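Local coordinates for protein esterase (Rhizomucor miehei, PDB 4WY5) that probably hydrolyses carboxylic esters, as an esterase of the alpha/beta hydrolase fold, at residues A[156-161]-A[185-190]; A[181-186]-A[250-255]; A[198-203]-A[265-270]; A[257-262]-A[288-293]. All blocks are in the same frame, centred on the assembly; numbering follows the deposited sequence.

Overall arrangement
All four contacts lie in the alpha/beta hydrolase fold, and three sit on its central sheet. Contacts 1 and 2, centred about 11 Å apart, share Thr185 and Gln186: strand 185-189 pairs with strand 155-160 in one and strand 254-259 in the other. Contact 4 takes up the far end of strand 254-259, its centre about 15 Å from that of contact 1; there His292 reaches Ser161, which fits a Ser-His-Asp triad. Contact 3, about 12 Å from contact 4 between centres, packs the start of helix 265-277 against residues 198-203, at the beginning of helix 201-206. Along the chain, contact 1 closes before contacts 3 and 4 open, and the segments of those two alternate.

Contact 1: residues A[156-161]-A[185-190]; sequences AVAGDS and TQVLIY
Strands 156-160 and 185-189 run side by side and parallel, their axes 4.8 Å apart, joined by five backbone hydrogen bonds that end with Ser161 N to Ile189 O at 2.9 Å. Ala156, Ala158 and Asp160 share one face of the sheet with Thr185, Val187 and Ile189, and helix 302-319 packs on part of it. Here Ala158 CB meets Val187 CB at 3.6 Å, and the CG2 methyl of Thr185 rests at the same distance from Ala156 CB. Farther along, Ile189 leans its CB and CG1 against the carbonyl oxygen of Gly159. Val157 and Gln186 occupy the other face, toward helix 162-176.

At the C-terminal end the Tyr190 ring comes up to the bend at Ser161, with CD1 3.4 Å from Ser161 N and CE1 3.8 Å from Asp160 CB. Ile189 CG2 lies over one face of this ring, near its rim. A water links Tyr190 OH, at 2.7 Å, to Asp160 OD1; the hydroxyl also bonds Ile295, and OD1 also bonds His99. Ser161 departs from the strand with a positive phi of 52°, right before helix 162-176, and its OG bonds His292 NE2. This tight strand-to-helix turn, with Gly159 two residues earlier, is consistent with the nucleophile elbow of alpha/beta hydrolases, and the hydroxyl-imidazole bond would suit Ser161 as the probable nucleophile.

Contact 2: residues A[181-186]-A[250-255]; sequences AAIKTQ and GLPPAL
Pro253 O takes two hydrogen bonds from the strand beside it, one from Gln186 N at 3.1 Å and one from Thr185 OG1 at 2.8 Å. The amide bond, with that of Leu255 N to Gln186 O, pairs strands 185-189 and 254-259 in parallel in the central sheet of the alpha/beta hydrolase fold. The hydroxyl adds a side-chain bond to the same oxygen from above the carbonyl plane, 45° out of it, while the amide lies closer to that plane. The Gln186 side chain, extended beyond CG, runs alongside the neighbouring segment to the Pro252 carbonyl: CG sits between the backbone N and the carbonyl carbon (chi1 51°) and passes 3.8 Å from Ala254 CB.

Toward the N-terminal ends of the two segments, Pro252 sets its CB 3.3 Å from Ile183 O, and Pro253 lays CD against Lys184 O at 3.4 Å. In the next shell, Ala168 and Ser171 of helix 162-176 touch Gln186, and His314 of helix 302-319 bonds Thr185 OG1. Lys184 turns its ammonium back to Ala181 O and to Glu153 O, and its charge meets the Tyr322 ring in a cation-pi contact. The Gln186 amide bond is nearly straight: NE2 lies 3.1 Å from Pro252 O with 172° at the hydrogen, and the acceptor is almost in the amide plane.

Contact 3: residues A[198-203]-A[265-270]; sequences AKYESY and RDEGEK
Asp266 OD2 is gripped by Ser202 N at 3.3 Å and by a water at 2.7 Å that also donates to Glu201 OE1. The Ser202 amide comes from well above the carboxylate plane, 56° out of it, and its bond is bent. The other oxygen, OD1, accepts Arg265 NE at 3.0 Å on its syn side, forming a salt bridge between adjacent residues in which OD1 lies close to the guanidinium plane; a bend of the arginine chain at chi3 (81°) turns NE back to it. Positive charge at one oxygen and two donors at the other would be expected to favour an ionised carboxylate, though the nearby Glu201 carboxylate would work partly against this. In return, Asp266 N makes a weak bond to Ser202 OG, whose stronger partner is Val263 O. Ser202 CB lies over one face of the Arg265 guanidinium, which also bonds Glu260 O through NH1.

Next to this polar cluster, Tyr200 lays its ring on the first turn of the helix. Glu267 CB stands over one ring face in a CH-pi contact, 3.9 Å from the centroid and 22° off the normal; Lys199 CD covers the opposite face near the rim. Asp266 CB meets the ring obliquely, 3.8 Å from CD1. At the far tip, Tyr200 OH passes Lys270 CG and bonds Glu241, while the Glu267 carboxylate turns away to bond His197 and the amides of Thr193 and Ala194. The contact thus joins the loop before helix 201-206, and the start of that helix, to the first turns of helix 265-277, just after strand 254-259.

Contact 4: residues A[257-262]-A[288-293]; sequences FTAESD and LGAVHG
Asp262 OD2 accepts His292 ND1 at 2.8 Å, with the oxygen in the imidazole plane. ND1 comes to the syn side but 33° out of the carboxylate plane, ring and carboxylate being 73° apart. CG of Asp262 is anti to the backbone N (chi1 -179°), which carries the acid across to the histidine. The second carboxylate oxygen, OD1, caps Leu264 N ahead of helix 265-277.

The backbone is tied as well. Ser261 N donates to Ala290 O at 3.0 Å. Ser261 O and His292 N are 3.9 Å apart, and a water joins them, giving its proton to the carbonyl at 2.6 Å and accepting from the amide at 3.0 Å. Glu260, fully extended, brings OE1 to Gly289 N at 3.2 Å; the amide stands above the carboxylate plane. Ala259 CB packs 3.8 Å from Val291 O. An acid on the loop after one strand, holding a histidine on a later loop that reaches the strand-to-helix serine, Ser161, is the arrangement of a Ser-His-Asp triad in alpha/beta hydrolases, and Asp262 and His292 probably serve as two of its members.

Contact 1: residues A[156-161]-A[185-190]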
loop_
_atom_site.group_PDB
_atom_site.type_symbol
_atom_site.label_atom_id
_atom_site.label_comp_id
_atom_site.label_asym_id
_atom_site.label_seq_id
_atom_site.Cartn_x
_atom_site.Cartn_y
_atom_site.Cartn_z
ATOM N N ALA A 156 -15.749 -11.139 -4.863
ATOM C CA ALA A 156 -14.524 -11.038 -4.071
ATOM C C ALA A 156 -14.771 -11.490 -2.628
ATOM O O ALA A 156 -15.906 -11.424 -2.149
ATOM C CB ALA A 156 -14.021 -9.611 -4.097
ATOM N N VAL A 157 -13.746 -11.985 -1.938
ATOM C CA VAL A 157 -13.902 -12.218 -0.501
ATOM C C VAL A 157 -12.844 -11.402 0.233
ATOM O O VAL A 157 -11.701 -11.299 -0.224
ATOM C CB VAL A 157 -13.811 -13.730 -0.092
ATOM C CG1 VAL A 157 -14.850 -14.531 -0.814
ATOM C CG2 VAL A 157 -12.471 -14.306 -0.411
ATOM N N ALA A 158 -13.240 -10.796 1.351
ATOM C CA ALA A 158 -12.343 -9.949 2.137
ATOM C C ALA A 158 -12.637 -10.063 3.642
ATOM O O ALA A 158 -13.801 -10.214 4.030
ATOM C CB ALA A 158 -12.457 -8.490 1.675
ATOM N N GLY A 159 -11.590 -10.001 4.480
ATOM C CA GLY A 159 -11.753 -10.028 5.932
ATOM C C GLY A 159 -10.548 -9.558 6.752
ATOM O O GLY A 159 -9.418 -9.487 6.241
ATOM N N ASP A 160 -10.792 -9.235 8.029
ATOM C CA ASP A 160 -9.744 -8.820 8.984
ATOM C C ASP A 160 -9.404 -9.898 10.044
ATOM O O ASP A 160 -10.291 -10.643 10.490
ATOM C CB ASP A 160 -10.160 -7.529 9.706
ATOM C CG ASP A 160 -11.514 -7.664 10.432
ATOM O OD1 ASP A 160 -11.544 -7.497 11.679
ATOM O OD2 ASP A 160 -12.534 -7.964 9.769
ATOM N N SER A 161 -8.123 -9.993 10.421
ATOM C CA SER A 161 -7.679 -10.921 11.467
ATOM C C SER A 161 -8.159 -12.353 11.202
ATOM O O SER A 161 -7.804 -12.969 10.191
ATOM C CB SER A 161 -8.187 -10.447 12.846
ATOM O OG SER A 161 -7.331 -10.838 13.916
ATOM N N THR A 185 -10.955 -12.565 -6.483
ATOM C CA THR A 185 -9.833 -12.024 -5.699
ATOM C C THR A 185 -10.053 -12.266 -4.187
ATOM O O THR A 185 -11.186 -12.410 -3.729
ATOM C CB THR A 185 -9.605 -10.492 -5.992
ATOM O OG1 THR A 185 -8.333 -10.060 -5.476
ATOM C CG2 THR A 185 -10.720 -9.633 -5.410
ATOM N N GLN A 186 -8.954 -12.393 -3.440
ATOM C CA GLN A 186 -8.987 -12.521 -1.982
ATOM C C GLN A 186 -8.243 -11.325 -1.345
ATOM O O GLN A 186 -7.113 -11.011 -1.740
ATOM C CB GLN A 186 -8.350 -13.850 -1.530
ATOM C CG GLN A 186 -6.928 -14.147 -2.103
ATOM C CD GLN A 186 -6.319 -15.493 -1.628
ATOM O OE1 GLN A 186 -6.421 -15.870 -0.453
ATOM N NE2 GLN A 186 -5.679 -16.215 -2.556
ATOM N N VAL A 187 -8.878 -10.655 -0.382
ATOM C CA VAL A 187 -8.270 -9.520 0.330
ATOM C C VAL A 187 -8.026 -9.911 1.793
ATOM O O VAL A 187 -8.972 -10.219 2.537
ATOM C CB VAL A 187 -9.158 -8.236 0.259
ATOM C CG1 VAL A 187 -8.535 -7.098 1.058
ATOM C CG2 VAL A 187 -9.396 -7.803 -1.201
ATOM N N LEU A 188 -6.757 -9.937 2.196
ATOM C CA LEU A 188 -6.366 -10.531 3.477
ATOM C C LEU A 188 -5.719 -9.489 4.395
ATOM O O LEU A 188 -4.567 -9.114 4.184
ATOM C CB LEU A 188 -5.392 -11.708 3.246
ATOM C CG LEU A 188 -5.691 -12.694 2.088
ATOM C CD1 LEU A 188 -4.595 -13.763 1.903
ATOM C CD2 LEU A 188 -7.069 -13.376 2.201
ATOM N N ILE A 189 -6.449 -9.032 5.415
ATOM C CA ILE A 189 -5.972 -7.956 6.310
ATOM C C ILE A 189 -5.444 -8.535 7.636
ATOM O O ILE A 189 -6.222 -9.039 8.454
ATOM C CB ILE A 189 -7.102 -6.907 6.586
ATOM C CG1 ILE A 189 -7.721 -6.414 5.268
ATOM C CG2 ILE A 189 -6.593 -5.699 7.356
ATOM C CD1 ILE A 189 -9.104 -5.807 5.442
ATOM N N TYR A 190 -4.115 -8.477 7.821
ATOM C CA TYR A 190 -3.392 -9.136 8.936
ATOM C C TYR A 190 -3.947 -10.527 9.372
ATOM O O TYR A 190 -4.459 -10.673 10.482
ATOM C CB TYR A 190 -3.296 -8.196 10.179
ATOM C CG TYR A 190 -4.488 -7.279 10.499
ATOM C CD1 TYR A 190 -5.674 -7.783 11.047
ATOM C CD2 TYR A 190 -4.398 -5.899 10.308
ATOM C CE1 TYR A 190 -6.751 -6.941 11.356
ATOM C CE2 TYR A 190 -5.477 -5.040 10.621
ATOM C CZ TYR A 190 -6.650 -5.569 11.139
ATOM O OH TYR A 190 -7.730 -4.733 11.447
HETATM O O HOH W 1 -9.802 -5.743 12.940
#

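Contact 2: residues A[181-186]-A[250-255]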
loop_
_atom_site.group_PDB
_atom_site.type_symbol
_atom_site.label_atom_id
_atom_site.label_comp_id
_atom_site.label_asym_id
_atom_site.label_seq_id
_atom_site.Cartn_x
_atom_site.Cartn_y
_atom_site.Cartn_z
ATOM N N ALA A 181 -13.237 -21.233 -10.167
ATOM C CA ALA A 181 -13.330 -19.998 -10.925
ATOM C C ALA A 181 -14.298 -19.011 -10.277
ATOM O O ALA A 181 -14.507 -17.915 -10.799
ATOM C CB ALA A 181 -13.746 -20.288 -12.357
ATOM N N ALA A 182 -14.894 -19.404 -9.151
ATOM C CA ALA A 182 -15.932 -18.591 -8.505
ATOM C C ALA A 182 -15.411 -17.269 -7.927
ATOM O O ALA A 182 -15.979 -16.205 -8.183
ATOM C CB ALA A 182 -16.619 -19.396 -7.407
ATOM N N ILE A 183 -14.346 -17.347 -7.132
ATOM C CA ILE A 183 -13.788 -16.172 -6.459
ATOM C C ILE A 183 -12.732 -15.458 -7.316
ATOM O O ILE A 183 -11.720 -16.065 -7.673
ATOM C CB ILE A 183 -13.186 -16.570 -5.092
ATOM C CG1 ILE A 183 -14.269 -17.230 -4.233
ATOM C CG2 ILE A 183 -12.615 -15.358 -4.358
ATOM C CD1 ILE A 183 -13.728 -17.968 -3.024
ATOM N N LYS A 184 -12.964 -14.186 -7.655
ATOM C CA LYS A 184 -12.026 -13.460 -8.533
ATOM C C LYS A 184 -10.852 -12.762 -7.802
ATOM O O LYS A 184 -9.859 -12.397 -8.449
ATOM C CB LYS A 184 -12.766 -12.413 -9.388
ATOM C CG LYS A 184 -13.915 -12.970 -10.257
ATOM C CD LYS A 184 -13.482 -14.226 -11.054
ATOM C CE LYS A 184 -14.569 -14.716 -12.028
ATOM N NZ LYS A 184 -15.803 -15.250 -11.357
ATOM N N THR A 185 -10.955 -12.565 -6.483
ATOM C CA THR A 185 -9.833 -12.024 -5.699
ATOM C C THR A 185 -10.053 -12.266 -4.187
ATOM O O THR A 185 -11.186 -12.410 -3.729
ATOM C CB THR A 185 -9.605 -10.492 -5.992
ATOM O OG1 THR A 185 -8.333 -10.060 -5.476
ATOM C CG2 THR A 185 -10.720 -9.633 -5.410
ATOM N N GLN A 186 -8.954 -12.393 -3.440
ATOM C CA GLN A 186 -8.987 -12.521 -1.982
ATOM C C GLN A 186 -8.243 -11.325 -1.345
ATOM O O GLN A 186 -7.113 -11.011 -1.740
ATOM C CB GLN A 186 -8.350 -13.850 -1.530
ATOM C CG GLN A 186 -6.928 -14.147 -2.103
ATOM C CD GLN A 186 -6.319 -15.493 -1.628
ATOM O OE1 GLN A 186 -6.421 -15.870 -0.453
ATOM N NE2 GLN A 186 -5.679 -16.215 -2.556
ATOM N N GLY A 250 -3.091 -22.062 -8.695
ATOM C CA GLY A 250 -4.389 -21.747 -9.274
ATOM C C GLY A 250 -5.333 -20.927 -8.394
ATOM O O GLY A 250 -6.513 -20.739 -8.735
ATOM N N LEU A 251 -4.827 -20.420 -7.271
ATOM C CA LEU A 251 -5.665 -19.618 -6.373
ATOM C C LEU A 251 -5.869 -18.233 -6.986
ATOM O O LEU A 251 -5.109 -17.820 -7.858
ATOM C CB LEU A 251 -5.031 -19.518 -4.974
ATOM C CG LEU A 251 -5.649 -20.281 -3.785
ATOM C CD1 LEU A 251 -6.363 -21.567 -4.182
ATOM C CD2 LEU A 251 -4.598 -20.566 -2.708
ATOM N N PRO A 252 -6.911 -17.517 -6.538
ATOM C CA PRO A 252 -7.230 -16.193 -7.087
ATOM C C PRO A 252 -6.265 -15.111 -6.603
ATOM O O PRO A 252 -5.753 -15.232 -5.489
ATOM C CB PRO A 252 -8.651 -15.925 -6.564
ATOM C CG PRO A 252 -8.761 -16.770 -5.331
ATOM C CD PRO A 252 -7.947 -17.995 -5.598
ATOM N N PRO A 253 -6.033 -14.067 -7.423
ATOM C CA PRO A 253 -5.095 -12.969 -7.123
ATOM C C PRO A 253 -5.311 -12.382 -5.728
ATOM O O PRO A 253 -6.457 -12.193 -5.319
ATOM C CB PRO A 253 -5.412 -11.923 -8.195
ATOM C CG PRO A 253 -6.000 -12.697 -9.327
ATOM C CD PRO A 253 -6.750 -13.849 -8.695
ATOM N N ALA A 254 -4.226 -12.074 -5.022
ATOM C CA ALA A 254 -4.312 -11.731 -3.608
ATOM C C ALA A 254 -3.843 -10.319 -3.338
ATOM O O ALA A 254 -2.958 -9.815 -4.028
ATOM C CB ALA A 254 -3.483 -12.715 -2.778
ATOM N N LEU A 255 -4.455 -9.677 -2.341
ATOM C CA LEU A 255 -3.950 -8.419 -1.771
ATOM C C LEU A 255 -3.770 -8.644 -0.277
ATOM O O LEU A 255 -4.723 -9.014 0.408
ATOM C CB LEU A 255 -4.901 -7.245 -2.056
ATOM C CG LEU A 255 -4.602 -5.888 -1.397
ATOM C CD1 LEU A 255 -3.244 -5.260 -1.843
ATOM C CD2 LEU A 255 -5.753 -4.906 -1.609
#

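Contact 3: residues A[198-203]-A[265-270]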
loop_
_atom_site.group_PDB
_atom_site.type_symbol
_atom_site.label_atom_id
_atom_site.label_comp_id
_atom_site.label_asym_id
_atom_site.label_seq_id
_atom_site.Cartn_x
_atom_site.Cartn_y
_atom_site.Cartn_z
ATOM N N ALA A 198 6.003 -18.946 17.889
ATOM C CA ALA A 198 7.279 -18.565 18.517
ATOM C C ALA A 198 8.476 -18.738 17.589
ATOM O O ALA A 198 9.585 -18.345 17.917
ATOM C CB ALA A 198 7.500 -19.369 19.798
ATOM N N LYS A 199 8.242 -19.337 16.437
ATOM C CA LYS A 199 9.244 -19.440 15.390
ATOM C C LYS A 199 9.621 -18.065 14.808
ATOM O O LYS A 199 10.708 -17.889 14.273
ATOM C CB LYS A 199 8.703 -20.344 14.276
ATOM C CG LYS A 199 9.596 -20.521 13.062
ATOM C CD LYS A 199 8.813 -21.180 11.916
ATOM C CE LYS A 199 9.676 -21.391 10.658
ATOM N NZ LYS A 199 8.887 -21.980 9.519
ATOM N N TYR A 200 8.717 -17.097 14.905
ATOM C CA TYR A 200 8.920 -15.812 14.240
ATOM C C TYR A 200 9.318 -14.689 15.211
ATOM O O TYR A 200 8.780 -14.579 16.328
ATOM C CB TYR A 200 7.643 -15.412 13.467
ATOM C CG TYR A 200 7.213 -16.399 12.391
ATOM C CD1 TYR A 200 7.776 -16.365 11.110
ATOM C CD2 TYR A 200 6.238 -17.360 12.657
ATOM C CE1 TYR A 200 7.383 -17.270 10.129
ATOM C CE2 TYR A 200 5.838 -18.266 11.692
ATOM C CZ TYR A 200 6.407 -18.217 10.430
ATOM O OH TYR A 200 5.995 -19.120 9.469
ATOM N N GLU A 201 10.220 -13.828 14.746
ATOM C CA GLU A 201 10.803 -12.767 15.567
ATOM C C GLU A 201 9.741 -11.783 16.082
ATOM O O GLU A 201 9.852 -11.284 17.207
ATOM C CB GLU A 201 11.870 -12.003 14.753
ATOM C CG GLU A 201 12.554 -10.830 15.480
ATOM C CD GLU A 201 13.590 -10.087 14.610
ATOM O OE1 GLU A 201 13.422 -10.036 13.365
ATOM O OE2 GLU A 201 14.558 -9.522 15.175
ATOM N N SER A 202 8.695 -11.529 15.288
ATOM C CA SER A 202 7.681 -10.561 15.714
ATOM C C SER A 202 6.853 -11.049 16.908
ATOM O O SER A 202 6.341 -10.237 17.675
ATOM C CB SER A 202 6.765 -10.172 14.547
ATOM O OG SER A 202 6.243 -11.292 13.878
ATOM N N TYR A 203 6.757 -12.366 17.093
ATOM C CA TYR A 203 6.092 -12.946 18.271
ATOM C C TYR A 203 6.805 -12.508 19.544
ATOM O O TYR A 203 6.188 -12.039 20.505
ATOM C CB TYR A 203 6.063 -14.473 18.153
ATOM C CG TYR A 203 5.390 -15.244 19.285
ATOM C CD1 TYR A 203 6.137 -15.806 20.322
ATOM C CD2 TYR A 203 4.012 -15.466 19.283
ATOM C CE1 TYR A 203 5.526 -16.540 21.345
ATOM C CE2 TYR A 203 3.390 -16.205 20.301
ATOM C CZ TYR A 203 4.151 -16.734 21.330
ATOM O OH TYR A 203 3.538 -17.458 22.341
ATOM N N ARG A 265 2.858 -10.549 12.291
ATOM C CA ARG A 265 3.400 -9.849 11.123
ATOM C C ARG A 265 4.169 -10.743 10.156
ATOM O O ARG A 265 3.836 -10.824 8.961
ATOM C CB ARG A 265 4.315 -8.713 11.587
ATOM C CG ARG A 265 4.903 -7.870 10.483
ATOM C CD ARG A 265 5.876 -6.856 11.065
ATOM N NE ARG A 265 7.188 -7.444 11.318
ATOM C CZ ARG A 265 8.148 -6.853 12.031
ATOM N NH1 ARG A 265 7.936 -5.664 12.578
ATOM N NH2 ARG A 265 9.322 -7.455 12.196
ATOM N N ASP A 266 5.164 -11.442 10.696
ATOM C CA ASP A 266 6.126 -12.163 9.884
ATOM C C ASP A 266 5.504 -13.414 9.266
ATOM O O ASP A 266 5.885 -13.830 8.175
ATOM C CB ASP A 266 7.353 -12.569 10.729
ATOM C CG ASP A 266 8.182 -11.379 11.208
ATOM O OD1 ASP A 266 7.935 -10.243 10.759
ATOM O OD2 ASP A 266 9.098 -11.588 12.040
ATOM N N GLU A 267 4.554 -14.028 9.967
ATOM C CA GLU A 267 3.910 -15.211 9.415
ATOM C C GLU A 267 2.934 -14.796 8.327
ATOM O O GLU A 267 2.682 -15.552 7.378
ATOM C CB GLU A 267 3.212 -16.025 10.511
ATOM C CG GLU A 267 1.906 -15.453 11.034
ATOM C CD GLU A 267 1.472 -16.161 12.311
ATOM O OE1 GLU A 267 2.262 -16.118 13.282
ATOM O OE2 GLU A 267 0.366 -16.770 12.347
ATOM N N GLY A 268 2.404 -13.582 8.439
ATOM C CA GLY A 268 1.616 -13.037 7.362
ATOM C C GLY A 268 2.478 -12.806 6.131
ATOM O O GLY A 268 2.072 -13.135 5.014
ATOM N N GLU A 269 3.678 -12.257 6.323
ATOM C CA GLU A 269 4.532 -11.954 5.174
ATOM C C GLU A 269 5.060 -13.262 4.567
ATOM O O GLU A 269 5.276 -13.351 3.359
ATOM C CB GLU A 269 5.694 -11.014 5.573
ATOM C CG GLU A 269 5.230 -9.666 6.159
ATOM C CD GLU A 269 6.351 -8.668 6.439
ATOM O OE1 GLU A 269 7.547 -8.969 6.181
ATOM O OE2 GLU A 269 6.032 -7.558 6.943
ATOM N N LYS A 270 5.178 -14.306 5.381
ATOM C CA LYS A 270 5.646 -15.595 4.867
ATOM C C LYS A 270 4.593 -16.222 3.962
ATOM O O LYS A 270 4.927 -16.791 2.936
ATOM C CB LYS A 270 5.997 -16.544 6.007
ATOM C CG LYS A 270 6.380 -17.958 5.559
ATOM C CD LYS A 270 7.763 -18.021 4.921
ATOM C CE LYS A 270 8.072 -19.447 4.445
ATOM N NZ LYS A 270 9.539 -19.671 4.244
HETATM O O HOH W 2 9.284 -19.647 7.459
HETATM O O HOH W 3 11.487 -10.371 11.442
#

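Contact 4: residues A[257-262]-A[288-293]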
loop_
_atom_site.group_PDB
_atom_site.type_symbol
_atom_site.label_atom_id
_atom_site.label_comp_id
_atom_site.label_asym_id
_atom_site.label_seq_id
_atom_site.Cartn_x
_atom_site.Cartn_y
_atom_site.Cartn_z
ATOM N N PHE A 257 -2.294 -7.268 3.566
ATOM C CA PHE A 257 -1.779 -6.221 4.457
ATOM C C PHE A 257 -1.222 -6.855 5.710
ATOM O O PHE A 257 -1.819 -7.800 6.253
ATOM C CB PHE A 257 -2.849 -5.212 4.868
ATOM C CG PHE A 257 -3.419 -4.399 3.721
ATOM C CD1 PHE A 257 -2.884 -3.149 3.406
ATOM C CD2 PHE A 257 -4.479 -4.884 2.971
ATOM C CE1 PHE A 257 -3.404 -2.389 2.366
ATOM C CE2 PHE A 257 -5.012 -4.130 1.925
ATOM C CZ PHE A 257 -4.472 -2.878 1.620
ATOM N N THR A 258 -0.104 -6.304 6.176
ATOM C CA THR A 258 0.519 -6.729 7.416
ATOM C C THR A 258 0.733 -5.481 8.293
ATOM O O THR A 258 0.857 -4.374 7.765
ATOM C CB THR A 258 1.831 -7.471 7.109
ATOM O OG1 THR A 258 1.747 -8.812 7.598
ATOM C CG2 THR A 258 3.024 -6.757 7.667
ATOM N N ALA A 259 0.735 -5.634 9.618
ATOM C CA ALA A 259 0.956 -4.484 10.503
ATOM C C ALA A 259 2.353 -4.519 11.141
ATOM O O ALA A 259 2.803 -5.576 11.580
ATOM C CB ALA A 259 -0.123 -4.431 11.589
ATOM N N GLU A 260 3.038 -3.371 11.180
ATOM C CA GLU A 260 4.430 -3.325 11.640
ATOM C C GLU A 260 4.621 -3.830 13.073
ATOM O O GLU A 260 5.546 -4.592 13.338
ATOM C CB GLU A 260 5.017 -1.900 11.529
ATOM C CG GLU A 260 6.491 -1.844 11.997
ATOM C CD GLU A 260 7.144 -0.477 11.854
ATOM O OE1 GLU A 260 6.493 0.531 12.231
ATOM O OE2 GLU A 260 8.315 -0.408 11.389
ATOM N N SER A 261 3.770 -3.389 13.998
ATOM C CA SER A 261 3.893 -3.795 15.399
ATOM C C SER A 261 2.802 -4.805 15.760
ATOM O O SER A 261 1.793 -4.456 16.396
ATOM C CB SER A 261 3.819 -2.576 16.326
ATOM O OG SER A 261 4.964 -1.741 16.178
ATOM N N ASP A 262 3.034 -6.061 15.378
ATOM C CA ASP A 262 2.017 -7.100 15.436
ATOM C C ASP A 262 2.697 -8.468 15.450
ATOM O O ASP A 262 3.454 -8.781 14.520
ATOM C CB ASP A 262 1.065 -6.958 14.227
ATOM C CG ASP A 262 -0.063 -7.994 14.212
ATOM O OD1 ASP A 262 -0.073 -8.905 15.073
ATOM O OD2 ASP A 262 -0.950 -7.902 13.312
ATOM N N LEU A 288 3.503 0.838 8.094
ATOM C CA LEU A 288 4.312 1.438 9.161
ATOM C C LEU A 288 3.494 2.228 10.188
ATOM O O LEU A 288 2.589 2.990 9.834
ATOM C CB LEU A 288 5.381 2.358 8.561
ATOM C CG LEU A 288 6.777 1.801 8.212
ATOM C CD1 LEU A 288 6.757 0.416 7.604
ATOM C CD2 LEU A 288 7.511 2.747 7.281
ATOM N N GLY A 289 3.832 2.044 11.463
ATOM C CA GLY A 289 3.185 2.746 12.563
ATOM C C GLY A 289 1.916 2.103 13.117
ATOM O O GLY A 289 1.298 2.655 14.039
ATOM N N ALA A 290 1.511 0.964 12.553
ATOM C CA ALA A 290 0.222 0.366 12.916
ATOM C C ALA A 290 0.352 -0.859 13.815
ATOM O O ALA A 290 1.402 -1.500 13.873
ATOM C CB ALA A 290 -0.577 -0.000 11.658
ATOM N N VAL A 291 -0.739 -1.182 14.507
ATOM C CA VAL A 291 -0.788 -2.332 15.400
ATOM C C VAL A 291 -1.880 -3.266 14.879
ATOM O O VAL A 291 -2.672 -2.877 14.012
ATOM C CB VAL A 291 -1.093 -1.918 16.850
ATOM C CG1 VAL A 291 -0.016 -0.991 17.382
ATOM C CG2 VAL A 291 -2.433 -1.215 16.914
ATOM N N HIS A 292 -1.942 -4.480 15.415
ATOM C CA HIS A 292 -2.975 -5.449 15.029
ATOM C C HIS A 292 -4.404 -4.922 15.251
ATOM O O HIS A 292 -4.676 -4.227 16.232
ATOM C CB HIS A 292 -2.778 -6.764 15.805
ATOM C CG HIS A 292 -3.687 -7.868 15.360
ATOM N ND1 HIS A 292 -3.421 -8.651 14.259
ATOM C CD2 HIS A 292 -4.867 -8.305 15.862
ATOM C CE1 HIS A 292 -4.396 -9.535 14.104
ATOM N NE2 HIS A 292 -5.278 -9.351 15.065
ATOM N N GLY A 293 -5.305 -5.236 14.318
ATOM C CA GLY A 293 -6.723 -4.899 14.416
ATOM C C GLY A 293 -7.145 -3.481 14.022
ATOM O O GLY A 293 -8.325 -3.120 14.199
HETATM O O HOH W 4 -0.230 -5.255 17.776
#